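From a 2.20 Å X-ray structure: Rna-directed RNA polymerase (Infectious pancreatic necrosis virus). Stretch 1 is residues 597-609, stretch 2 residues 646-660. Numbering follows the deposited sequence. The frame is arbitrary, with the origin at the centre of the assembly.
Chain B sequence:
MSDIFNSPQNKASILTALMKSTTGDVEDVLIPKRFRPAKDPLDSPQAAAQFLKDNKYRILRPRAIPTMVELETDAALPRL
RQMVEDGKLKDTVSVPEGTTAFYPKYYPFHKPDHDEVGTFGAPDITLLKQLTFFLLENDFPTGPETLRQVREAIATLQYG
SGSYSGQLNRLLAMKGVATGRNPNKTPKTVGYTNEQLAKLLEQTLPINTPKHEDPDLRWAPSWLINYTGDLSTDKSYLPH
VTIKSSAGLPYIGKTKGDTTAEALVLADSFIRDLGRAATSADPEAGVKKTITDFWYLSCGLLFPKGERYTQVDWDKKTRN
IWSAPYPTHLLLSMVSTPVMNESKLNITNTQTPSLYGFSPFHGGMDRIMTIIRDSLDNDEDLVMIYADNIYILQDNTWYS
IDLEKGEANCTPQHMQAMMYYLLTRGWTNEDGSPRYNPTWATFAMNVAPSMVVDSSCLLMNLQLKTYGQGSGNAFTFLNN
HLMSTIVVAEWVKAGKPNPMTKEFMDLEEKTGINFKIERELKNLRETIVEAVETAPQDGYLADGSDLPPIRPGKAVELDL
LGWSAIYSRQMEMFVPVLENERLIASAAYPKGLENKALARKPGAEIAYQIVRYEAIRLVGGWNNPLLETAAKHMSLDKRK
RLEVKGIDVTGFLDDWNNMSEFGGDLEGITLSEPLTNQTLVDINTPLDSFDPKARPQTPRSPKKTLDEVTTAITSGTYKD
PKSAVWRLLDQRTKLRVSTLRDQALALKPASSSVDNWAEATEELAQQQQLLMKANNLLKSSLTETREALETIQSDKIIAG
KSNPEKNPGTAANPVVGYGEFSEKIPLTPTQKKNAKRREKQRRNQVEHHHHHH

Stretch 1 (597-609) ALARKPGAEIAYQ
Stretch 2 646-660: GIDVTGFLDDWNNMS

The two stretches of the polymerase pack mainly through apolar side chains, with a few carbonyl oxygens also touching carbon atoms; no hydrogen bond crosses between them, and 590 Å² of surface is buried. After the first helix of stretch 1, Lys601 and Pro602 are extended (phi/psi -61/139 and -72/143); a type II turn from Lys601 to Ala604 leads into a second helix at 604. Stretch 2 runs extended through Ile647 and Asp648, forms helix 650-654, then turns through Asp655 (-100/50) into a 3-10 segment at 657-659. Helices 604-609 and 650-654 cross at -44°, their axes 9.4 Å apart at closest approach. In register, Gly603 CA lies 6.0 Å from Val649 CA, and Tyr608 CA lies 6.2 Å from Met659 CA.

Gly603 and Val649 are both N-caps, and with their CA atoms this near, the two helices begin close together. Gly603 adopts phi/psi 80/-8, which favours glycine, and an ideal CB there would lie only 3.2 Å from both Val649 CG1 and Ile647 CG2. Gly603 O lies 3.1 Å from Val649 CG1 and also accepts a hydrogen bond from Ala607 N (3.0 Å). Val649 and Ile647 both have chi1 m, with CB directed toward stretch 1. Thr650 OG1 donates to Asp648 OD1 (2.7 Å).

Phe652, chi1 m (-65°) and chi2 -57°, lays its ring against the turn and the start of the second helix. Ala604 CB sits over one face, 4.1 Å from the ring centroid and 19° off the normal, a CH-pi contact. Pro602 O meets the ring edge, 3.3 Å from Phe652 CE2. Leu598, t/p, reaches Phe652 CE1 with CD1 (3.7 Å) and Met659 CG with CD2 (3.6 Å), thereby touching both Phe652 and Met659. Lys601 CB is 3.9 Å from Phe652 CZ, but its extended chain (m, t, t, t) carries the amine away from the contact.

Ala607 points toward stretch 2: its CB lies 3.7 Å from Phe652 CB and 3.8 Å from Val649 CB, so the methyl fits closely against the helix start. Leu653 (m/t) brings CD2 to 3.8 Å from Ala607 O.

Met659 gives up the most surface, 99 Å². Its m/t/t chain is nearly extended, placing CE 3.4 Å from Ala604 O and 3.8 Å from Ala604 CB, with SD 4.2 Å from Tyr608 CB. Tyr608, chi1 t (157°) and chi2 83°, presents its ring edge to the Met659 backbone, with CD1 3.6 Å from Met659 O; its hydroxyl is hydrogen-bonded elsewhere in the structure.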

# COMPACT_ATOMS: atom_id res chain seq x y z
N ALA B 597 -13.48 19.95 2.27
CA ALA B 597 -12.82 21.26 2.33
C ALA B 597 -12.64 21.89 0.95
O ALA B 597 -13.05 23.04 0.76
CB ALA B 597 -11.46 21.13 3.03
N LEU B 598 -12.07 21.14 -0.01
CA LEU B 598 -11.85 21.62 -1.38
C LEU B 598 -13.18 21.81 -2.11
O LEU B 598 -13.34 22.81 -2.82
CB LEU B 598 -10.93 20.65 -2.16
CG LEU B 598 -10.41 21.10 -3.53
CD1 LEU B 598 -9.49 22.32 -3.43
CD2 LEU B 598 -9.67 19.99 -4.19
N ALA B 599 -14.15 20.89 -1.90
CA ALA B 599 -15.48 20.94 -2.50
C ALA B 599 -16.24 22.22 -2.08
O ALA B 599 -16.98 22.78 -2.89
CB ALA B 599 -16.28 19.70 -2.13
N ARG B 600 -16.01 22.69 -0.83
CA ARG B 600 -16.61 23.89 -0.24
C ARG B 600 -16.15 25.18 -0.93
O ARG B 600 -16.94 26.12 -1.03
CB ARG B 600 -16.30 23.97 1.26
N LYS B 601 -14.87 25.23 -1.39
CA LYS B 601 -14.25 26.39 -2.06
C LYS B 601 -14.98 26.77 -3.37
O LYS B 601 -15.39 25.88 -4.11
CB LYS B 601 -12.76 26.12 -2.34
CG LYS B 601 -11.89 26.16 -1.09
CD LYS B 601 -10.49 25.63 -1.34
CE LYS B 601 -9.70 25.53 -0.06
NZ LYS B 601 -8.47 24.71 -0.23
N PRO B 602 -15.17 28.08 -3.66
CA PRO B 602 -15.88 28.45 -4.89
C PRO B 602 -15.05 28.21 -6.15
O PRO B 602 -13.83 28.39 -6.14
CB PRO B 602 -16.19 29.94 -4.70
CG PRO B 602 -15.15 30.43 -3.76
CD PRO B 602 -14.77 29.27 -2.87
N GLY B 603 -15.73 27.77 -7.21
CA GLY B 603 -15.14 27.46 -8.51
C GLY B 603 -14.46 26.11 -8.60
O GLY B 603 -14.07 25.70 -9.70
N ALA B 604 -14.32 25.40 -7.46
CA ALA B 604 -13.66 24.10 -7.35
C ALA B 604 -14.42 23.00 -8.09
O ALA B 604 -13.79 22.19 -8.76
CB ALA B 604 -13.48 23.71 -5.90
N GLU B 605 -15.76 22.99 -7.98
CA GLU B 605 -16.61 21.97 -8.58
C GLU B 605 -16.62 22.09 -10.10
O GLU B 605 -16.65 21.06 -10.78
CB GLU B 605 -18.04 22.05 -8.01
CG GLU B 605 -18.96 20.90 -8.41
CD GLU B 605 -18.46 19.48 -8.21
OE1 GLU B 605 -17.92 19.17 -7.12
OE2 GLU B 605 -18.63 18.66 -9.15
N ILE B 606 -16.58 23.32 -10.63
CA ILE B 606 -16.56 23.52 -12.08
C ILE B 606 -15.13 23.29 -12.62
O ILE B 606 -14.96 22.89 -13.78
CB ILE B 606 -17.19 24.89 -12.50
CG1 ILE B 606 -17.35 25.03 -14.05
CG2 ILE B 606 -16.48 26.08 -11.87
CD1 ILE B 606 -18.10 23.81 -14.80
N ALA B 607 -14.10 23.49 -11.76
CA ALA B 607 -12.71 23.22 -12.10
C ALA B 607 -12.50 21.70 -12.20
O ALA B 607 -11.85 21.23 -13.14
CB ALA B 607 -11.77 23.83 -11.07
N TYR B 608 -13.11 20.93 -11.24
CA TYR B 608 -13.05 19.47 -11.19
C TYR B 608 -13.61 18.88 -12.49
O TYR B 608 -13.06 17.91 -12.99
CB TYR B 608 -13.82 18.91 -9.95
CG TYR B 608 -14.26 17.47 -10.14
CD1 TYR B 608 -13.38 16.41 -9.91
CD2 TYR B 608 -15.51 17.17 -10.68
CE1 TYR B 608 -13.75 15.10 -10.18
CE2 TYR B 608 -15.88 15.86 -10.99
CZ TYR B 608 -15.00 14.83 -10.73
OH TYR B 608 -15.37 13.54 -11.02
N GLN B 609 -14.69 19.48 -13.03
CA GLN B 609 -15.35 19.07 -14.27
C GLN B 609 -14.38 19.11 -15.45
O GLN B 609 -14.34 18.16 -16.23
CB GLN B 609 -16.56 19.99 -14.57
CG GLN B 609 -17.74 19.78 -13.62
CD GLN B 609 -18.38 18.41 -13.75
OE1 GLN B 609 -18.75 17.95 -14.84
NE2 GLN B 609 -18.52 17.72 -12.62
N GLY B 646 -17.62 33.87 -15.45
CA GLY B 646 -16.54 34.75 -15.00
C GLY B 646 -15.87 34.36 -13.71
O GLY B 646 -15.61 35.22 -12.87
N ILE B 647 -15.56 33.06 -13.54
CA ILE B 647 -14.90 32.58 -12.32
C ILE B 647 -13.48 32.14 -12.68
O ILE B 647 -13.30 31.42 -13.67
CB ILE B 647 -15.71 31.46 -11.57
CG1 ILE B 647 -17.23 31.71 -11.59
CG2 ILE B 647 -15.21 31.28 -10.13
CD1 ILE B 647 -18.11 30.44 -11.51
N ASP B 648 -12.47 32.58 -11.89
CA ASP B 648 -11.07 32.21 -12.10
C ASP B 648 -10.71 30.94 -11.29
O ASP B 648 -10.76 30.94 -10.05
CB ASP B 648 -10.12 33.37 -11.72
CG ASP B 648 -8.65 33.11 -12.01
OD1 ASP B 648 -8.34 32.48 -13.05
OD2 ASP B 648 -7.80 33.58 -11.21
N VAL B 649 -10.37 29.85 -12.02
CA VAL B 649 -10.05 28.54 -11.44
C VAL B 649 -8.60 28.12 -11.75
O VAL B 649 -8.24 26.96 -11.54
CB VAL B 649 -11.04 27.45 -11.93
CG1 VAL B 649 -12.46 27.72 -11.43
CG2 VAL B 649 -11.01 27.29 -13.44
N THR B 650 -7.76 29.08 -12.24
CA THR B 650 -6.36 28.88 -12.63
C THR B 650 -5.58 28.12 -11.53
O THR B 650 -4.88 27.17 -11.85
CB THR B 650 -5.72 30.22 -13.01
OG1 THR B 650 -6.47 30.78 -14.09
CG2 THR B 650 -4.25 30.10 -13.44
N GLY B 651 -5.75 28.53 -10.26
CA GLY B 651 -5.10 27.89 -9.12
C GLY B 651 -5.45 26.42 -8.97
O GLY B 651 -4.56 25.60 -8.72
N PHE B 652 -6.75 26.09 -9.15
CA PHE B 652 -7.26 24.72 -9.09
C PHE B 652 -6.75 23.90 -10.27
O PHE B 652 -6.37 22.76 -10.06
CB PHE B 652 -8.80 24.71 -9.07
CG PHE B 652 -9.44 25.32 -7.86
CD1 PHE B 652 -9.14 24.86 -6.58
CD2 PHE B 652 -10.39 26.33 -8.00
CE1 PHE B 652 -9.75 25.41 -5.46
CE2 PHE B 652 -11.01 26.88 -6.87
CZ PHE B 652 -10.68 26.42 -5.61
N LEU B 653 -6.73 24.48 -11.49
CA LEU B 653 -6.26 23.80 -12.69
C LEU B 653 -4.73 23.58 -12.65
O LEU B 653 -4.26 22.60 -13.22
CB LEU B 653 -6.68 24.52 -13.97
CG LEU B 653 -8.19 24.52 -14.32
CD1 LEU B 653 -8.44 25.28 -15.61
CD2 LEU B 653 -8.76 23.11 -14.44
N ASP B 654 -3.97 24.45 -11.95
CA ASP B 654 -2.53 24.29 -11.78
C ASP B 654 -2.28 23.18 -10.75
O ASP B 654 -1.44 22.30 -10.97
CB ASP B 654 -1.83 25.60 -11.33
CG ASP B 654 -1.78 26.75 -12.33
OD1 ASP B 654 -1.55 26.49 -13.53
OD2 ASP B 654 -1.87 27.92 -11.89
N ASP B 655 -3.05 23.20 -9.65
CA ASP B 655 -2.93 22.17 -8.61
C ASP B 655 -4.07 21.12 -8.76
O ASP B 655 -4.74 20.80 -7.79
CB ASP B 655 -2.92 22.81 -7.20
CG ASP B 655 -1.92 23.95 -7.04
OD1 ASP B 655 -0.76 23.78 -7.46
OD2 ASP B 655 -2.31 25.00 -6.48
N TRP B 656 -4.25 20.60 -9.99
CA TRP B 656 -5.30 19.64 -10.37
C TRP B 656 -5.14 18.23 -9.76
O TRP B 656 -6.12 17.48 -9.70
CB TRP B 656 -5.36 19.49 -11.90
CG TRP B 656 -4.16 18.80 -12.50
CD1 TRP B 656 -2.99 19.37 -12.90
CD2 TRP B 656 -4.03 17.39 -12.78
NE1 TRP B 656 -2.15 18.43 -13.43
CE2 TRP B 656 -2.75 17.19 -13.33
CE3 TRP B 656 -4.87 16.27 -12.59
CZ2 TRP B 656 -2.27 15.93 -13.68
CZ3 TRP B 656 -4.41 15.02 -12.96
CH2 TRP B 656 -3.13 14.85 -13.49
N ASN B 657 -3.92 17.88 -9.35
CA ASN B 657 -3.53 16.56 -8.85
C ASN B 657 -4.40 16.06 -7.70
O ASN B 657 -4.83 14.91 -7.73
CB ASN B 657 -2.05 16.56 -8.47
CG ASN B 657 -1.18 16.96 -9.63
OD1 ASN B 657 -1.02 18.15 -9.94
ND2 ASN B 657 -0.73 15.99 -10.40
N ASN B 658 -4.68 16.92 -6.72
CA ASN B 658 -5.51 16.61 -5.54
C ASN B 658 -7.00 16.36 -5.90
O ASN B 658 -7.69 15.69 -5.13
CB ASN B 658 -5.39 17.70 -4.47
CG ASN B 658 -5.17 19.09 -5.01
OD1 ASN B 658 -4.03 19.57 -5.11
ND2 ASN B 658 -6.24 19.72 -5.44
N MET B 659 -7.47 16.87 -7.05
CA MET B 659 -8.83 16.71 -7.56
C MET B 659 -9.03 15.45 -8.44
O MET B 659 -10.16 15.15 -8.83
CB MET B 659 -9.20 17.92 -8.42
CG MET B 659 -9.29 19.21 -7.69
SD MET B 659 -10.13 20.42 -8.71
CE MET B 659 -10.77 21.47 -7.46
N SER B 660 -7.94 14.75 -8.78
CA SER B 660 -8.06 13.63 -9.70
C SER B 660 -7.51 12.34 -9.15
O SER B 660 -6.53 12.35 -8.43
CB SER B 660 -7.36 13.98 -11.02
OG SER B 660 -7.46 12.95 -11.98